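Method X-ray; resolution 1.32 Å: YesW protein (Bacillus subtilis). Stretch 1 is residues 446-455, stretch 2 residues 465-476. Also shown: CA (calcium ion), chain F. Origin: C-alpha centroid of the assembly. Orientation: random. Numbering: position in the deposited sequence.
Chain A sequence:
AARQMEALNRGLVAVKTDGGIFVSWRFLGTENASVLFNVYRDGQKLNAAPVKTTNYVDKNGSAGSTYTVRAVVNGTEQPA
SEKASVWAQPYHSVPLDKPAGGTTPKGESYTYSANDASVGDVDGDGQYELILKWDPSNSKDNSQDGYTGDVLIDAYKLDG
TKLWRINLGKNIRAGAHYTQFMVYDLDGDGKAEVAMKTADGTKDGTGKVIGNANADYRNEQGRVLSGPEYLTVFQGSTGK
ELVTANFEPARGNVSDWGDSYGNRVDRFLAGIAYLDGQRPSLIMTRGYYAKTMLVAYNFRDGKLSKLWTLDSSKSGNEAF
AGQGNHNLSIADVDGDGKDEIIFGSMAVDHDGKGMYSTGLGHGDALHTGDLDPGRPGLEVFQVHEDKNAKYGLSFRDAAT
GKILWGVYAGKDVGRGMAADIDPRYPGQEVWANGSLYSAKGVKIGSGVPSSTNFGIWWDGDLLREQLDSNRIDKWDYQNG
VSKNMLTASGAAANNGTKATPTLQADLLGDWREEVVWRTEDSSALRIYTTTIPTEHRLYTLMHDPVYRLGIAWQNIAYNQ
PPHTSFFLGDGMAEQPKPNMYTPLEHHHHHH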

ATOM      1  N   SER A 446      20.888 -20.403 -10.533  1.00 19.97           N
ATOM      2  CA  SER A 446      21.978 -19.506 -10.147  1.00 21.31           C
ATOM      3  C   SER A 446      21.641 -18.023 -10.304  1.00 21.58           C
ATOM      4  O   SER A 446      22.361 -17.166  -9.793  1.00 22.96           O
ATOM      5  CB  SER A 446      23.257 -19.852 -10.917  1.00 21.47           C
ATOM      6  OG  SER A 446      23.048 -19.746 -12.308  1.00 23.95           O
ATOM      7  N   GLY A 447      20.554 -17.720 -11.003  1.00 21.33           N
ATOM      8  CA  GLY A 447      20.156 -16.324 -11.201  1.00 20.12           C
ATOM      9  C   GLY A 447      19.109 -15.816 -10.223  1.00 19.00           C
ATOM     10  O   GLY A 447      18.626 -16.557  -9.363  1.00 19.04           O
ATOM     11  N   VAL A 448      18.796 -14.527 -10.341  1.00 17.54           N
ATOM     12  CA  VAL A 448      17.612 -13.930  -9.721  1.00 16.26           C
ATOM     13  C   VAL A 448      16.923 -13.068 -10.763  1.00 14.72           C
ATOM     14  O   VAL A 448      17.545 -12.644 -11.749  1.00 14.30           O
ATOM     15  CB  VAL A 448      17.915 -13.021  -8.487  1.00 16.56           C
ATOM     16  CG1 VAL A 448      18.197 -13.845  -7.272  1.00 16.92           C
ATOM     17  CG2 VAL A 448      19.041 -12.018  -8.781  1.00 18.44           C
ATOM     18  N   PRO A 449      15.631 -12.786 -10.554  1.00 13.65           N
ATOM     19  CA  PRO A 449      14.956 -11.785 -11.377  1.00 13.40           C
ATOM     20  C   PRO A 449      15.717 -10.455 -11.408  1.00 13.44           C
ATOM     21  O   PRO A 449      16.445 -10.124 -10.466  1.00 12.81           O
ATOM     22  CB  PRO A 449      13.600 -11.631 -10.685  1.00 13.68           C
ATOM     23  CG  PRO A 449      13.361 -12.995 -10.092  1.00 13.56           C
ATOM     24  CD  PRO A 449      14.712 -13.400  -9.573  1.00 13.48           C
ATOM     25  N   SER A 450      15.542  -9.704 -12.488  1.00 13.01           N
ATOM     26  CA  SER A 450      16.292  -8.470 -12.704  1.00 13.27           C
ATOM     27  C   SER A 450      15.876  -7.307 -11.804  1.00 13.07           C
ATOM     28  O   SER A 450      16.489  -6.239 -11.849  1.00 13.89           O
ATOM     29  CB  SER A 450      16.161  -8.046 -14.157  1.00 13.43           C
ATOM     30  OG  SER A 450      14.811  -7.777 -14.457  1.00 14.62           O
ATOM     31  N   SER A 451      14.821  -7.498 -11.012  1.00 12.02           N
ATOM     32  CA  SER A 451      14.414  -6.514 -10.014  1.00 11.40           C
ATOM     33  C   SER A 451      14.127  -7.217  -8.702  1.00 10.75           C
ATOM     34  O   SER A 451      13.812  -8.411  -8.684  1.00 10.64           O
ATOM     35  CB  SER A 451      13.178  -5.738 -10.462  1.00 11.84           C
ATOM     36  OG  SER A 451      12.035  -6.569 -10.606  1.00 11.46           O
ATOM     37  N   THR A 452      14.246  -6.462  -7.616  1.00 10.16           N
ATOM     38  CA  THR A 452      13.903  -6.929  -6.281  1.00  9.85           C
ATOM     39  C   THR A 452      13.165  -5.792  -5.582  1.00  9.75           C
ATOM     40  O   THR A 452      13.667  -5.173  -4.635  1.00 10.11           O
ATOM     41  CB  THR A 452      15.159  -7.380  -5.503  1.00  9.92           C
ATOM     42  OG1 THR A 452      15.938  -8.228  -6.353  1.00 11.12           O
ATOM     43  CG2 THR A 452      14.784  -8.165  -4.250  1.00 10.65           C
ATOM     44  N   ASN A 453      11.964  -5.514  -6.085  1.00  9.52           N
ATOM     45  CA  ASN A 453      11.209  -4.341  -5.671  1.00  8.92           C
ATOM     46  C   ASN A 453       9.752  -4.725  -5.403  1.00  8.65           C
ATOM     47  O   ASN A 453       9.414  -5.055  -4.275  1.00  9.01           O
ATOM     48  CB  ASN A 453      11.343  -3.213  -6.710  1.00  9.40           C
ATOM     49  CG  ASN A 453      10.760  -1.911  -6.226  1.00  9.00           C
ATOM     50  OD1 ASN A 453      10.371  -1.790  -5.065  1.00 10.34           O
ATOM     51  ND2 ASN A 453      10.723  -0.916  -7.101  1.00 10.68           N
ATOM     52  N   PHE A 454       8.905  -4.712  -6.433  1.00  8.62           N
ATOM     53  CA  PHE A 454       7.500  -5.090  -6.289  1.00  8.95           C
ATOM     54  C   PHE A 454       7.221  -6.374  -7.065  1.00  9.21           C
ATOM     55  O   PHE A 454       7.892  -6.691  -8.054  1.00  9.64           O
ATOM     56  CB  PHE A 454       6.581  -3.991  -6.855  1.00  9.17           C
ATOM     57  CG  PHE A 454       6.206  -2.885  -5.876  1.00  8.87           C
ATOM     58  CD1 PHE A 454       7.110  -2.374  -4.939  1.00 10.17           C
ATOM     59  CD2 PHE A 454       4.946  -2.310  -5.962  1.00  9.95           C
ATOM     60  CE1 PHE A 454       6.735  -1.329  -4.081  1.00  9.88           C
ATOM     61  CE2 PHE A 454       4.564  -1.281  -5.112  1.00 10.67           C
ATOM     62  CZ  PHE A 454       5.461  -0.791  -4.170  1.00 10.15           C
ATOM     63  N   GLY A 455       6.205  -7.099  -6.609  1.00  8.94           N
ATOM     64  CA  GLY A 455       5.551  -8.131  -7.400  1.00  9.16           C
ATOM     65  C   GLY A 455       4.177  -7.604  -7.756  1.00  9.03           C
ATOM     66  O   GLY A 455       3.564  -6.886  -6.958  1.00  9.04           O
ATOM     67  N   GLU A 465       4.041 -11.356 -11.593  1.00 10.20           N
ATOM     68  CA  GLU A 465       5.043 -10.661 -12.387  1.00 10.64           C
ATOM     69  C   GLU A 465       5.827  -9.695 -11.483  1.00 10.41           C
ATOM     70  O   GLU A 465       5.574  -9.627 -10.278  1.00 10.20           O
ATOM     71  CB  GLU A 465       4.371  -9.956 -13.570  1.00 10.63           C
ATOM     72  CG  GLU A 465       3.829 -10.920 -14.656  1.00 11.49           C
ATOM     73  CD  GLU A 465       2.693 -11.830 -14.176  1.00 10.83           C
ATOM     74  OE1 GLU A 465       1.571 -11.332 -13.940  1.00 10.38           O
ATOM     75  OE2 GLU A 465       2.906 -13.067 -14.058  1.00 11.81           O
ATOM     76  N   GLN A 466       6.795  -8.987 -12.050  1.00 10.45           N
ATOM     77  CA  GLN A 466       7.646  -8.089 -11.269  1.00 10.72           C
ATOM     78  C   GLN A 466       7.469  -6.660 -11.745  1.00 10.08           C
ATOM     79  O   GLN A 466       7.259  -6.418 -12.937  1.00 10.49           O
ATOM     80  CB  GLN A 466       9.120  -8.487 -11.382  1.00 10.98           C
ATOM     81  CG  GLN A 466       9.476  -9.815 -10.708  1.00 14.10           C
ATOM     82  CD  GLN A 466       9.062 -11.023 -11.553  1.00 16.38           C
ATOM     83  OE1 GLN A 466       9.403 -11.108 -12.732  1.00 19.79           O
ATOM     84  NE2 GLN A 466       8.278 -11.918 -10.970  1.00 21.87           N
ATOM     85  N   LEU A 467       7.547  -5.707 -10.824  1.00  9.86           N
ATOM     86  CA  LEU A 467       7.482  -4.293 -11.185  1.00 10.23           C
ATOM     87  C   LEU A 467       8.657  -3.552 -10.568  1.00  9.97           C
ATOM     88  O   LEU A 467       9.021  -3.775  -9.412  1.00  9.81           O
ATOM     89  CB  LEU A 467       6.148  -3.685 -10.741  1.00 10.33           C
ATOM     90  CG  LEU A 467       5.924  -2.194 -11.032  1.00 10.88           C
ATOM     91  CD1 LEU A 467       4.448  -1.932 -11.227  1.00 11.59           C
ATOM     92  CD2 LEU A 467       6.484  -1.281  -9.942  1.00 12.47           C
ATOM     93  N   ASP A 468       9.261  -2.672 -11.358  1.00 10.53           N
ATOM     94  CA  ASP A 468      10.365  -1.830 -10.899  1.00 10.81           C
ATOM     95  C   ASP A 468      10.427  -0.646 -11.849  1.00 10.76           C
ATOM     96  O   ASP A 468      10.206  -0.807 -13.060  1.00 10.93           O
ATOM     97  CB  ASP A 468      11.678  -2.615 -10.953  1.00 10.98           C
ATOM     98  CG  ASP A 468      12.804  -1.974 -10.153  1.00 11.77           C
ATOM     99  OD1 ASP A 468      12.555  -1.131  -9.276  1.00 11.87           O
ATOM    100  OD2 ASP A 468      13.969  -2.359 -10.392  1.00 16.02           O
ATOM    101  N   SER A 469      10.701   0.544 -11.313  1.00 11.64           N
ATOM    102  CA  SER A 469      10.755   1.738 -12.150  1.00 12.13           C
ATOM    103  C   SER A 469       9.454   1.836 -12.964  1.00 12.28           C
ATOM    104  O   SER A 469       8.372   1.646 -12.405  1.00 12.30           O
ATOM    105  CB  SER A 469      12.003   1.702 -13.031  1.00 12.93           C
ATOM    106  OG  SER A 469      12.174   2.937 -13.715  1.00 14.46           O
ATOM    107  N   ASN A 470       9.546   2.116 -14.266  1.00 12.21           N
ATOM    108  CA  ASN A 470       8.358   2.171 -15.118  1.00 12.57           C
ATOM    109  C   ASN A 470       8.180   0.891 -15.932  1.00 12.55           C
ATOM    110  O   ASN A 470       7.692   0.926 -17.065  1.00 13.00           O
ATOM    111  CB  ASN A 470       8.394   3.406 -16.031  1.00 12.96           C
ATOM    112  CG  ASN A 470       9.470   3.321 -17.104  1.00 13.79           C
ATOM    113  OD1 ASN A 470      10.488   2.649 -16.936  1.00 14.30           O
ATOM    114  ND2 ASN A 470       9.244   4.020 -18.221  1.00 16.13           N
ATOM    115  N   ARG A 471       8.560  -0.240 -15.340  1.00 12.51           N
ATOM    116  CA  ARG A 471       8.567  -1.515 -16.053  1.00 12.89           C
ATOM    117  C   ARG A 471       7.801  -2.611 -15.321  1.00 12.03           C
ATOM    118  O   ARG A 471       7.840  -2.692 -14.080  1.00 12.23           O
ATOM    119  CB  ARG A 471      10.005  -1.987 -16.275  1.00 12.69           C
ATOM    120  CG  ARG A 471      10.812  -1.104 -17.219  1.00 14.25           C
ATOM    121  CD  ARG A 471      12.271  -1.547 -17.338  1.00 15.59           C
ATOM    122  NE  ARG A 471      12.958  -1.636 -16.049  1.00 19.65           N
ATOM    123  CZ  ARG A 471      13.649  -0.658 -15.471  1.00 22.14           C
ATOM    124  NH1 ARG A 471      13.763   0.534 -16.044  1.00 22.70           N
ATOM    125  NH2 ARG A 471      14.228  -0.878 -14.298  1.00 23.78           N
ATOM    126  N   ILE A 472       7.122  -3.456 -16.093  1.00 11.72           N
ATOM    127  CA  ILE A 472       6.615  -4.733 -15.601  1.00 11.77           C
ATOM    128  C   ILE A 472       7.353  -5.827 -16.369  1.00 12.00           C
ATOM    129  O   ILE A 472       7.385  -5.808 -17.607  1.00 12.38           O
ATOM    130  CB  ILE A 472       5.087  -4.867 -15.790  1.00 11.44           C
ATOM    131  CG1 ILE A 472       4.360  -3.768 -14.997  1.00 11.53           C
ATOM    132  CG2 ILE A 472       4.615  -6.267 -15.361  1.00 12.22           C
ATOM    133  CD1 ILE A 472       2.861  -3.747 -15.188  1.00 12.70           C
ATOM    134  N   ASP A 473       7.970  -6.748 -15.632  1.00 12.03           N
ATOM    135  CA  ASP A 473       8.726  -7.856 -16.205  1.00 12.17           C
ATOM    136  C   ASP A 473       8.102  -9.193 -15.823  1.00 12.48           C
ATOM    137  O   ASP A 473       7.349  -9.288 -14.851  1.00 12.55           O
ATOM    138  CB  ASP A 473      10.179  -7.833 -15.700  1.00 12.52           C
ATOM    139  CG  ASP A 473      10.894  -6.516 -15.978  1.00 13.06           C
ATOM    140  OD1 ASP A 473      10.747  -5.953 -17.086  1.00 14.41           O
ATOM    141  OD2 ASP A 473      11.629  -6.049 -15.087  1.00 14.87           O
ATOM    142  N   LYS A 474       8.438 -10.229 -16.578  1.00 13.19           N
ATOM    143  CA  LYS A 474       8.047 -11.583 -16.226  1.00 13.81           C
ATOM    144  C   LYS A 474       9.274 -12.480 -16.186  1.00 13.89           C
ATOM    145  O   LYS A 474      10.160 -12.391 -17.043  1.00 14.28           O
ATOM    146  CB  LYS A 474       7.004 -12.148 -17.190  1.00 14.82           C
ATOM    147  CG  LYS A 474       6.298 -13.394 -16.632  1.00 16.59           C
ATOM    148  CD  LYS A 474       5.273 -13.947 -17.580  1.00 18.72           C
ATOM    149  CE  LYS A 474       4.696 -15.229 -17.032  1.00 18.25           C
ATOM    150  NZ  LYS A 474       3.795 -14.993 -15.878  1.00 16.00           N
ATOM    151  N   TRP A 475       9.321 -13.328 -15.170  1.00 13.73           N
ATOM    152  CA  TRP A 475      10.406 -14.281 -14.993  1.00 13.74           C
ATOM    153  C   TRP A 475      10.195 -15.515 -15.855  1.00 14.19           C
ATOM    154  O   TRP A 475       9.182 -16.206 -15.741  1.00 13.88           O
ATOM    155  CB  TRP A 475      10.482 -14.672 -13.523  1.00 13.51           C
ATOM    156  CG  TRP A 475      11.541 -15.669 -13.131  1.00 12.91           C
ATOM    157  CD1 TRP A 475      11.321 -16.929 -12.651  1.00 13.46           C
ATOM    158  CD2 TRP A 475      12.969 -15.483 -13.131  1.00 13.14           C
ATOM    159  NE1 TRP A 475      12.515 -17.537 -12.347  1.00 13.31           N
ATOM    160  CE2 TRP A 475      13.544 -16.677 -12.638  1.00 12.75           C
ATOM    161  CE3 TRP A 475      13.818 -14.429 -13.503  1.00 13.00           C
ATOM    162  CZ2 TRP A 475      14.922 -16.848 -12.504  1.00 13.77           C
ATOM    163  CZ3 TRP A 475      15.202 -14.608 -13.368  1.00 13.06           C
ATOM    164  CH2 TRP A 475      15.734 -15.809 -12.866  1.00 13.69           C
ATOM    165  N   ASP A 476      11.165 -15.778 -16.727  1.00 15.19           N
ATOM    166  CA  ASP A 476      11.190 -17.000 -17.518  1.00 16.58           C
ATOM    167  C   ASP A 476      11.877 -18.032 -16.632  1.00 17.00           C
ATOM    168  O   ASP A 476      13.107 -18.054 -16.532  1.00 16.90           O
ATOM    169  CB  ASP A 476      11.962 -16.744 -18.820  1.00 17.11           C
ATOM    170  CG  ASP A 476      12.140 -17.993 -19.679  1.00 19.12           C
ATOM    171  OD1 ASP A 476      11.976 -19.127 -19.187  1.00 20.00           O
ATOM    172  OD2 ASP A 476      12.472 -17.820 -20.865  1.00 20.94           O
TER
HETATM  173 CA    CA F 632       0.550 -13.652 -13.755  1.00 10.72          CA
HETATM  174  O   HOH W   1      12.352  -7.678 -13.096  1.00 14.23           O
HETATM  175  O   HOH W   2      14.943  -3.738  -7.917  1.00 16.04           O
HETATM  176  O   HOH W   3      -1.343 -12.210 -13.130  1.00 10.96           O

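The strongest links between the two stretches are three hydrogen bonds clustered where stretch 1 becomes a strand. Phe 454 and Leu 467 form an antiparallel hydrogen-bonded pair: Phe 454 N donates to Leu 467 O at 3.1 Å, and Leu 467 N donates to Phe 454 O at 3.0 Å, the latter nearly linear at 173°. The third bond lies just beside this pair, where Asn 453 ND2 donates to Asp 468 OD1 at 2.9 Å. An amide and a carboxylate suit each other here, since the amide NH2 can offer a proton to an oxygen that can only accept.

The next pair, Gly 455 and Gln 466, is non-hydrogen-bonded, and the strands draw closer, to 4.4 Å between Gly 455 CA and Gln 466 CA. Its alpha carbons instead make CA-H...O contacts, Gly 455 CA to Glu 465 O at 3.2 Å and Gln 466 CA to Phe 454 O at 3.5 Å. Stretch 2 is itself a hairpin, closed by a type II' turn from Asp 468 to Arg 471, so stretch 1 adds to an edge already held by backbone bonds such as Asp 473 N to Gln 466 O, 2.8 Å.

From Ser 450 to Thr 452, water carries the polar contact. Water 1 joins Ser 450 OG (2.8 Å) and Ser 451 OG (2.7 Å) to Asp 473 OD2, to which it donates at 2.7 Å. Small hydroxyl side chains fit this role, because a serine can either give or accept a proton. Water 2 accepts from Thr 452 N at 2.8 Å and donates to Asp 468 OD2 at 3.0 Å, so both carboxylate oxygens of Asp 468 are engaged with stretch 1, one directly and one through solvent.

Packing completes the contact. Phe 454 and Leu 467, both apolar and buried, point to the same face of the sheet and gain by meeting at their bases, Phe 454 CB to Leu 467 CB at 3.9 Å, while the end of the phenylalanine side chain leads away. Farther along, Trp 475 reaches toward the loop. Pro 449 CG lies over one face of the Trp 475 six-membered ring, 4.1 Å from the centroid, a CH-pi contact in which a rigid, compact aliphatic ring matches a flat aromatic surface.

Glu 465 points away from stretch 1. Its anionic carboxylate suits two cations: Glu 465 OE1 and Glu 465 OE2 each lie 2.5 Å from the calcium ion, and the ammonium Lys 474 NZ forms a salt bridge to Glu 465 OE2 at 2.8 Å.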